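PDB 2OBB: hydrolase, which binds magnesium and probably belongs to the HAD superfamily, though its substrate is not known. Local coordinates for residues Ile26-Glu39 / Pro104-Lys116. Residues are numbered along the deposited sequence; the frame is centred on the assembly and turned at random.
Sequences IPFAVETLKLLQQE and PDWGIIYEMIKEK
Tyr110 OH donates to Glu39 OE2 at 2.5 Å, meeting the carboxylate oxygen nearly along its C-O axis, with ring and carboxylate planes 53° apart. Lys114 NZ adds a weak bond to the same hydroxyl and a long salt bridge to Glu39 OE1. With CG anti to the backbone N (chi1 -179°), Tyr110 leans across to helix 29-38, where Leu35 CD2 lies over a ring face and Leu36 CD2 reaches the ring edge. At the other end Trp106 lies between the helices: Ala29 CA makes a CH-pi contact 3.5 Å from the centroid of its five-membered ring, while Ile109 CD1 lies over the opposite face, toward its rim. Ile26 CG2 touches the indole edge, and Leu33 CD2 packs 3.7 Å from Trp106 CZ3. Trp106 NE1 donates to Thr13 O, tying helix 106-115 to the segment after magnesium ligands Asp9 and Asp11. Replacing Trp106 by an alanine would probably open a gap between Ala29, Leu33 and Ile109 and leave Thr13 O without that donor. The helices run nearly parallel, 14° apart and 10.0 Å between axes, Leu33 against strand 42-45 and Trp106, Ile109 and Ile113 against strand 93-95, an alpha/beta layering consistent with a HAD-type Rossmann-like fold.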
ATOM      1  N   ILE A  26     -14.690  -6.437  -9.364  1.00 57.00           N
ATOM      2  CA  ILE A  26     -14.536  -5.097  -9.923  1.00 56.57           C
ATOM      3  C   ILE A  26     -14.280  -5.258 -11.425  1.00 55.32           C
ATOM      4  O   ILE A  26     -13.468  -6.097 -11.821  1.00 55.65           O
ATOM      5  CB  ILE A  26     -13.418  -4.355  -9.251  1.00 56.24           C
ATOM      6  CG1 ILE A  26     -13.631  -4.382  -7.721  1.00 58.03           C
ATOM      7  CG2 ILE A  26     -13.274  -2.926  -9.822  1.00 56.03           C
ATOM      8  CD1 ILE A  26     -14.726  -3.501  -7.219  1.00 55.48           C
ATOM      9  N   PRO A  27     -15.019  -4.507 -12.272  1.00 54.45           N
ATOM     10  CA  PRO A  27     -14.906  -4.715 -13.709  1.00 52.71           C
ATOM     11  C   PRO A  27     -13.461  -4.884 -14.147  1.00 51.81           C
ATOM     12  O   PRO A  27     -12.603  -4.109 -13.743  1.00 50.24           O
ATOM     13  CB  PRO A  27     -15.524  -3.448 -14.285  1.00 52.79           C
ATOM     14  CG  PRO A  27     -16.652  -3.164 -13.329  1.00 52.80           C
ATOM     15  CD  PRO A  27     -15.995  -3.438 -11.967  1.00 54.28           C
ATOM     16  N   PHE A  28     -13.208  -5.951 -14.906  1.00 51.39           N
ATOM     17  CA  PHE A  28     -11.927  -6.184 -15.595  1.00 51.59           C
ATOM     18  C   PHE A  28     -10.744  -6.412 -14.672  1.00 52.35           C
ATOM     19  O   PHE A  28      -9.599  -6.401 -15.133  1.00 51.72           O
ATOM     20  CB  PHE A  28     -11.648  -5.063 -16.603  1.00 49.78           C
ATOM     21  CG  PHE A  28     -12.827  -4.804 -17.505  1.00 48.55           C
ATOM     22  CD1 PHE A  28     -13.136  -5.683 -18.533  1.00 44.18           C
ATOM     23  CD2 PHE A  28     -13.655  -3.705 -17.285  1.00 47.75           C
ATOM     24  CE1 PHE A  28     -14.271  -5.470 -19.342  1.00 46.86           C
ATOM     25  CE2 PHE A  28     -14.772  -3.462 -18.082  1.00 41.35           C
ATOM     26  CZ  PHE A  28     -15.088  -4.359 -19.111  1.00 46.70           C
ATOM     27  N   ALA A  29     -11.020  -6.666 -13.392  1.00 53.50           N
ATOM     28  CA  ALA A  29      -9.931  -6.863 -12.427  1.00 55.12           C
ATOM     29  C   ALA A  29      -9.089  -8.070 -12.811  1.00 56.04           C
ATOM     30  O   ALA A  29      -7.885  -7.940 -13.100  1.00 57.33           O
ATOM     31  CB  ALA A  29     -10.482  -6.985 -10.962  1.00 54.70           C
ATOM     32  N   VAL A  30      -9.740  -9.236 -12.872  1.00 56.77           N
ATOM     33  CA  VAL A  30      -9.061 -10.523 -13.121  1.00 57.68           C
ATOM     34  C   VAL A  30      -8.366 -10.593 -14.501  1.00 57.73           C
ATOM     35  O   VAL A  30      -7.173 -10.918 -14.635  1.00 58.21           O
ATOM     36  CB  VAL A  30     -10.026 -11.700 -13.011  1.00 57.23           C
ATOM     37  CG1 VAL A  30      -9.327 -12.947 -13.493  1.00 57.63           C
ATOM     38  CG2 VAL A  30     -10.492 -11.865 -11.580  1.00 57.54           C
ATOM     39  N   GLU A  31      -9.121 -10.263 -15.520  1.00 57.10           N
ATOM     40  CA  GLU A  31      -8.544 -10.083 -16.821  1.00 58.04           C
ATOM     41  C   GLU A  31      -7.317  -9.142 -16.874  1.00 57.54           C
ATOM     42  O   GLU A  31      -6.362  -9.436 -17.580  1.00 57.71           O
ATOM     43  CB  GLU A  31      -9.644  -9.631 -17.764  1.00 57.88           C
ATOM     44  CG  GLU A  31      -9.171  -8.961 -18.992  1.00 61.73           C
ATOM     45  CD  GLU A  31     -10.333  -8.597 -19.883  1.00 67.80           C
ATOM     46  OE1 GLU A  31     -11.406  -9.257 -19.740  1.00 68.97           O
ATOM     47  OE2 GLU A  31     -10.171  -7.650 -20.701  1.00 69.76           O
ATOM     48  N   THR A  32      -7.353  -8.015 -16.165  1.00 57.68           N
ATOM     49  CA  THR A  32      -6.259  -7.025 -16.255  1.00 57.79           C
ATOM     50  C   THR A  32      -5.016  -7.602 -15.565  1.00 58.59           C
ATOM     51  O   THR A  32      -3.876  -7.435 -16.027  1.00 58.03           O
ATOM     52  CB  THR A  32      -6.662  -5.621 -15.642  1.00 57.21           C
ATOM     53  OG1 THR A  32      -7.822  -5.115 -16.331  1.00 57.45           O
ATOM     54  CG2 THR A  32      -5.527  -4.583 -15.763  1.00 56.48           C
ATOM     55  N   LEU A  33      -5.264  -8.292 -14.461  1.00 58.81           N
ATOM     56  CA  LEU A  33      -4.203  -8.909 -13.718  1.00 59.94           C
ATOM     57  C   LEU A  33      -3.568 -10.019 -14.564  1.00 60.62           C
ATOM     58  O   LEU A  33      -2.339 -10.122 -14.647  1.00 60.44           O
ATOM     59  CB  LEU A  33      -4.720  -9.423 -12.365  1.00 59.28           C
ATOM     60  CG  LEU A  33      -4.995  -8.376 -11.281  1.00 59.42           C
ATOM     61  CD1 LEU A  33      -5.759  -8.984 -10.066  1.00 56.60           C
ATOM     62  CD2 LEU A  33      -3.700  -7.715 -10.826  1.00 59.62           C
ATOM     63  N   LYS A  34      -4.396 -10.818 -15.237  1.00 61.55           N
ATOM     64  CA  LYS A  34      -3.847 -11.861 -16.116  1.00 62.10           C
ATOM     65  C   LYS A  34      -3.035 -11.242 -17.233  1.00 62.18           C
ATOM     66  O   LYS A  34      -1.954 -11.724 -17.563  1.00 62.86           O
ATOM     67  CB  LYS A  34      -4.927 -12.768 -16.663  1.00 61.92           C
ATOM     68  CG  LYS A  34      -5.324 -13.852 -15.656  1.00 63.30           C
ATOM     69  CD  LYS A  34      -6.809 -14.121 -15.679  1.00 66.19           C
ATOM     70  CE  LYS A  34      -7.258 -14.984 -16.836  1.00 68.20           C
ATOM     71  NZ  LYS A  34      -8.768 -15.107 -16.859  1.00 71.12           N
ATOM     72  N   LEU A  35      -3.543 -10.164 -17.810  1.00 61.94           N
ATOM     73  CA  LEU A  35      -2.770  -9.458 -18.817  1.00 62.44           C
ATOM     74  C   LEU A  35      -1.414  -9.059 -18.242  1.00 61.98           C
ATOM     75  O   LEU A  35      -0.424  -9.199 -18.922  1.00 62.50           O
ATOM     76  CB  LEU A  35      -3.525  -8.251 -19.377  1.00 62.35           C
ATOM     77  CG  LEU A  35      -2.891  -7.455 -20.514  1.00 65.09           C
ATOM     78  CD1 LEU A  35      -2.335  -8.359 -21.636  1.00 65.62           C
ATOM     79  CD2 LEU A  35      -3.962  -6.529 -21.064  1.00 66.98           C
ATOM     80  N   LEU A  36      -1.369  -8.586 -16.993  1.00 61.82           N
ATOM     81  CA  LEU A  36      -0.086  -8.189 -16.354  1.00 61.54           C
ATOM     82  C   LEU A  36       0.924  -9.346 -16.196  1.00 61.59           C
ATOM     83  O   LEU A  36       2.110  -9.185 -16.454  1.00 60.30           O
ATOM     84  CB  LEU A  36      -0.330  -7.483 -15.003  1.00 60.95           C
ATOM     85  CG  LEU A  36      -0.948  -6.069 -15.089  1.00 60.14           C
ATOM     86  CD1 LEU A  36      -1.401  -5.566 -13.727  1.00 56.63           C
ATOM     87  CD2 LEU A  36      -0.009  -5.046 -15.769  1.00 60.60           C
ATOM     88  N   GLN A  37       0.425 -10.499 -15.754  1.00 62.02           N
ATOM     89  CA  GLN A  37       1.173 -11.759 -15.766  1.00 63.05           C
ATOM     90  C   GLN A  37       1.718 -12.147 -17.136  1.00 63.38           C
ATOM     91  O   GLN A  37       2.870 -12.578 -17.228  1.00 63.47           O
ATOM     92  CB  GLN A  37       0.306 -12.908 -15.280  1.00 62.46           C
ATOM     93  CG  GLN A  37      -0.056 -12.811 -13.876  1.00 61.60           C
ATOM     94  CD  GLN A  37      -0.812 -14.037 -13.432  1.00 64.42           C
ATOM     95  OE1 GLN A  37      -1.560 -14.620 -14.219  1.00 64.11           O
ATOM     96  NE2 GLN A  37      -0.612 -14.449 -12.166  1.00 62.61           N
ATOM     97  N   GLN A  38       0.893 -12.005 -18.178  0.50 63.71           N
ATOM     98  CA  GLN A  38       1.327 -12.244 -19.558  0.50 64.31           C
ATOM     99  C   GLN A  38       2.539 -11.380 -19.857  0.50 64.74           C
ATOM    100  O   GLN A  38       3.441 -11.795 -20.582  0.50 64.82           O
ATOM    101  CB  GLN A  38       0.225 -11.905 -20.574  0.50 64.31           C
ATOM    102  CG  GLN A  38       0.336 -12.660 -21.898  0.50 64.81           C
ATOM    103  CD  GLN A  38       0.341 -11.759 -23.146  0.50 65.16           C
ATOM    104  OE1 GLN A  38       0.808 -12.179 -24.206  0.50 65.56           O
ATOM    105  NE2 GLN A  38      -0.169 -10.534 -23.023  0.50 64.65           N
ATOM    106  N   GLU A  39       2.553 -10.179 -19.291  1.00 65.03           N
ATOM    107  CA  GLU A  39       3.653  -9.234 -19.520  1.00 66.32           C
ATOM    108  C   GLU A  39       4.834  -9.505 -18.584  1.00 65.53           C
ATOM    109  O   GLU A  39       5.770  -8.721 -18.539  1.00 65.68           O
ATOM    110  CB  GLU A  39       3.177  -7.786 -19.365  1.00 67.18           C
ATOM    111  CG  GLU A  39       1.766  -7.548 -19.910  1.00 71.89           C
ATOM    112  CD  GLU A  39       1.689  -6.455 -20.966  1.00 77.85           C
ATOM    113  OE1 GLU A  39       2.755  -6.034 -21.503  1.00 80.53           O
ATOM    114  OE2 GLU A  39       0.549  -6.044 -21.282  1.00 78.44           O
ATOM    115  N   PRO A 104      -7.896   3.853  -9.266  1.00 60.03           N
ATOM    116  CA  PRO A 104      -8.751   4.192 -10.400  1.00 58.96           C
ATOM    117  C   PRO A 104      -9.188   2.858 -10.996  1.00 58.26           C
ATOM    118  O   PRO A 104      -8.815   1.806 -10.497  1.00 57.49           O
ATOM    119  CB  PRO A 104      -7.808   4.960 -11.328  1.00 58.73           C
ATOM    120  CG  PRO A 104      -6.443   4.355 -11.033  1.00 59.42           C
ATOM    121  CD  PRO A 104      -6.471   3.765  -9.646  1.00 59.45           C
ATOM    122  N   ASP A 105      -9.990   2.863 -12.037  1.00 58.11           N
ATOM    123  CA  ASP A 105     -10.370   1.576 -12.563  1.00 57.43           C
ATOM    124  C   ASP A 105      -9.187   0.889 -13.258  1.00 56.02           C
ATOM    125  O   ASP A 105      -8.142   1.524 -13.600  1.00 55.74           O
ATOM    126  CB  ASP A 105     -11.592   1.698 -13.457  1.00 58.16           C
ATOM    127  CG  ASP A 105     -11.378   2.654 -14.578  1.00 61.23           C
ATOM    128  OD1 ASP A 105     -10.341   2.526 -15.261  1.00 62.14           O
ATOM    129  OD2 ASP A 105     -12.266   3.521 -14.794  1.00 67.82           O
ATOM    130  N   TRP A 106      -9.369  -0.407 -13.466  1.00 54.17           N
ATOM    131  CA  TRP A 106      -8.332  -1.287 -13.945  1.00 54.23           C
ATOM    132  C   TRP A 106      -7.757  -0.889 -15.303  1.00 54.68           C
ATOM    133  O   TRP A 106      -6.564  -1.089 -15.530  1.00 54.76           O
ATOM    134  CB  TRP A 106      -8.846  -2.708 -13.924  1.00 53.92           C
ATOM    135  CG  TRP A 106      -8.872  -3.213 -12.511  1.00 54.86           C
ATOM    136  CD1 TRP A 106      -9.952  -3.282 -11.665  1.00 53.13           C
ATOM    137  CD2 TRP A 106      -7.758  -3.751 -11.791  1.00 52.86           C
ATOM    138  NE1 TRP A 106      -9.562  -3.829 -10.442  1.00 55.03           N
ATOM    139  CE2 TRP A 106      -8.224  -4.131 -10.501  1.00 51.67           C
ATOM    140  CE3 TRP A 106      -6.410  -3.943 -12.106  1.00 53.63           C
ATOM    141  CZ2 TRP A 106      -7.379  -4.681  -9.524  1.00 54.43           C
ATOM    142  CZ3 TRP A 106      -5.552  -4.518 -11.108  1.00 54.15           C
ATOM    143  CH2 TRP A 106      -6.057  -4.879  -9.850  1.00 52.76           C
ATOM    144  N   GLY A 107      -8.579  -0.293 -16.174  1.00 53.75           N
ATOM    145  CA  GLY A 107      -8.065   0.395 -17.362  1.00 54.53           C
ATOM    146  C   GLY A 107      -6.898   1.336 -17.075  1.00 54.80           C
ATOM    147  O   GLY A 107      -5.854   1.254 -17.727  1.00 55.55           O
ATOM    148  N   ILE A 108      -7.060   2.213 -16.087  1.00 54.57           N
ATOM    149  CA  ILE A 108      -6.053   3.191 -15.783  1.00 54.58           C
ATOM    150  C   ILE A 108      -4.882   2.549 -15.042  1.00 54.71           C
ATOM    151  O   ILE A 108      -3.737   2.896 -15.297  1.00 54.11           O
ATOM    152  CB  ILE A 108      -6.609   4.431 -15.044  1.00 54.99           C
ATOM    153  CG1 ILE A 108      -7.356   5.338 -16.019  1.00 56.28           C
ATOM    154  CG2 ILE A 108      -5.459   5.320 -14.539  1.00 56.49           C
ATOM    155  CD1 ILE A 108      -8.834   5.193 -15.974  1.00 61.16           C
ATOM    156  N   ILE A 109      -5.166   1.602 -14.149  1.00 55.09           N
ATOM    157  CA  ILE A 109      -4.111   0.877 -13.471  1.00 55.37           C
ATOM    158  C   ILE A 109      -3.172   0.300 -14.524  1.00 57.20           C
ATOM    159  O   ILE A 109      -1.954   0.500 -14.461  1.00 58.05           O
ATOM    160  CB  ILE A 109      -4.668  -0.256 -12.520  1.00 55.91           C
ATOM    161  CG1 ILE A 109      -5.304   0.346 -11.249  1.00 54.06           C
ATOM    162  CG2 ILE A 109      -3.560  -1.245 -12.133  1.00 53.68           C
ATOM    163  CD1 ILE A 109      -6.066  -0.716 -10.343  1.00 54.97           C
ATOM    164  N   TYR A 110      -3.747  -0.378 -15.518  1.00 58.28           N
ATOM    165  CA  TYR A 110      -2.980  -0.981 -16.592  1.00 59.08           C
ATOM    166  C   TYR A 110      -2.148   0.027 -17.403  1.00 59.87           C
ATOM    167  O   TYR A 110      -0.933  -0.147 -17.584  1.00 59.93           O
ATOM    168  CB  TYR A 110      -3.903  -1.782 -17.497  1.00 59.33           C
ATOM    169  CG  TYR A 110      -3.165  -2.446 -18.624  1.00 60.07           C
ATOM    170  CD1 TYR A 110      -2.355  -3.565 -18.397  1.00 59.91           C
ATOM    171  CD2 TYR A 110      -3.256  -1.942 -19.919  1.00 59.64           C
ATOM    172  CE1 TYR A 110      -1.643  -4.170 -19.447  1.00 61.51           C
ATOM    173  CE2 TYR A 110      -2.568  -2.534 -20.974  1.00 62.35           C
ATOM    174  CZ  TYR A 110      -1.762  -3.646 -20.738  1.00 62.26           C
ATOM    175  OH  TYR A 110      -1.104  -4.222 -21.807  1.00 62.57           O
ATOM    176  N   GLU A 111      -2.787   1.082 -17.895  1.00 60.64           N
ATOM    177  CA  GLU A 111      -2.038   2.147 -18.578  1.00 62.13           C
ATOM    178  C   GLU A 111      -0.877   2.680 -17.727  1.00 63.20           C
ATOM    179  O   GLU A 111       0.213   2.912 -18.236  1.00 64.01           O
ATOM    180  CB  GLU A 111      -2.960   3.282 -19.012  1.00 61.34           C
ATOM    181  CG  GLU A 111      -2.250   4.492 -19.557  1.00 62.09           C
ATOM    182  CD  GLU A 111      -3.212   5.567 -20.078  1.00 63.36           C
ATOM    183  OE1 GLU A 111      -4.446   5.449 -19.831  1.00 64.85           O
ATOM    184  OE2 GLU A 111      -2.740   6.536 -20.736  1.00 62.10           O
HETATM  185  N   MSE A 112      -1.097   2.873 -16.433  1.00 64.13           N
HETATM  186  CA  MSE A 112      -0.050   3.444 -15.571  1.00 66.05           C
HETATM  187  C   MSE A 112       1.186   2.527 -15.469  1.00 64.85           C
HETATM  188  O   MSE A 112       2.328   2.984 -15.620  1.00 64.45           O
HETATM  189  CB  MSE A 112      -0.605   3.746 -14.178  1.00 65.71           C
HETATM  190  CG  MSE A 112      -1.699   4.786 -14.154  1.00 67.67           C
HETATM  191 SE   MSE A 112      -2.284   5.214 -12.314  1.00 71.73          SE
HETATM  192  CE  MSE A 112      -2.761   3.511 -11.610  1.00 65.27           C
ATOM    193  N   ILE A 113       0.943   1.243 -15.215  1.00 64.41           N
ATOM    194  CA  ILE A 113       2.003   0.236 -15.165  1.00 64.29           C
ATOM    195  C   ILE A 113       2.720   0.101 -16.525  1.00 65.70           C
ATOM    196  O   ILE A 113       3.964   0.126 -16.598  1.00 65.54           O
ATOM    197  CB  ILE A 113       1.427  -1.134 -14.748  1.00 63.83           C
ATOM    198  CG1 ILE A 113       0.778  -1.018 -13.384  1.00 61.37           C
ATOM    199  CG2 ILE A 113       2.488  -2.197 -14.762  1.00 61.52           C
ATOM    200  CD1 ILE A 113       0.143  -2.263 -12.907  1.00 62.57           C
ATOM    201  N   LYS A 114       1.916  -0.028 -17.585  1.00 66.20           N
ATOM    202  CA  LYS A 114       2.410  -0.278 -18.928  1.00 66.87           C
ATOM    203  C   LYS A 114       3.195   0.898 -19.485  1.00 67.12           C
ATOM    204  O   LYS A 114       4.259   0.718 -20.066  1.00 67.32           O
ATOM    205  CB  LYS A 114       1.236  -0.614 -19.857  1.00 67.40           C
ATOM    206  CG  LYS A 114       1.652  -1.089 -21.234  1.00 68.15           C
ATOM    207  CD  LYS A 114       1.967  -2.580 -21.236  1.00 72.44           C
ATOM    208  CE  LYS A 114       2.585  -2.992 -22.578  1.00 74.68           C
ATOM    209  NZ  LYS A 114       1.526  -3.201 -23.599  1.00 75.23           N
ATOM    210  N   GLU A 115       2.661   2.101 -19.318  1.00 67.31           N
ATOM    211  CA  GLU A 115       3.244   3.288 -19.913  1.00 67.63           C
ATOM    212  C   GLU A 115       4.157   4.022 -18.925  1.00 68.03           C
ATOM    213  O   GLU A 115       4.721   5.071 -19.261  1.00 68.73           O
ATOM    214  CB  GLU A 115       2.145   4.221 -20.423  1.00 67.31           C
ATOM    215  CG  GLU A 115       1.103   3.555 -21.306  1.00 68.56           C
ATOM    216  CD  GLU A 115       1.698   2.931 -22.569  1.00 71.03           C
ATOM    217  OE1 GLU A 115       2.529   3.607 -23.229  1.00 71.71           O
ATOM    218  OE2 GLU A 115       1.337   1.771 -22.903  1.00 69.99           O
ATOM    219  N   LYS A 116       4.321   3.459 -17.725  1.00 68.21           N
ATOM    220  CA  LYS A 116       5.082   4.098 -16.633  1.00 68.67           C
ATOM    221  C   LYS A 116       4.567   5.524 -16.415  1.00 67.84           C
ATOM    222  O   LYS A 116       5.186   6.509 -16.811  1.00 67.77           O
ATOM    223  CB  LYS A 116       6.591   4.049 -16.890  1.00 68.99           C
ATOM    224  CG  LYS A 116       7.259   2.789 -16.357  1.00 72.59           C
ATOM    225  CD  LYS A 116       8.350   2.290 -17.318  1.00 77.30           C
ATOM    226  CE  LYS A 116       8.884   0.905 -16.906  1.00 80.36           C
ATOM    227  NZ  LYS A 116       9.670   0.256 -18.019  1.00 81.46           N
TER
HETATM  228  O   HOH W   1     -12.070  -1.367 -13.412  1.00 46.44           O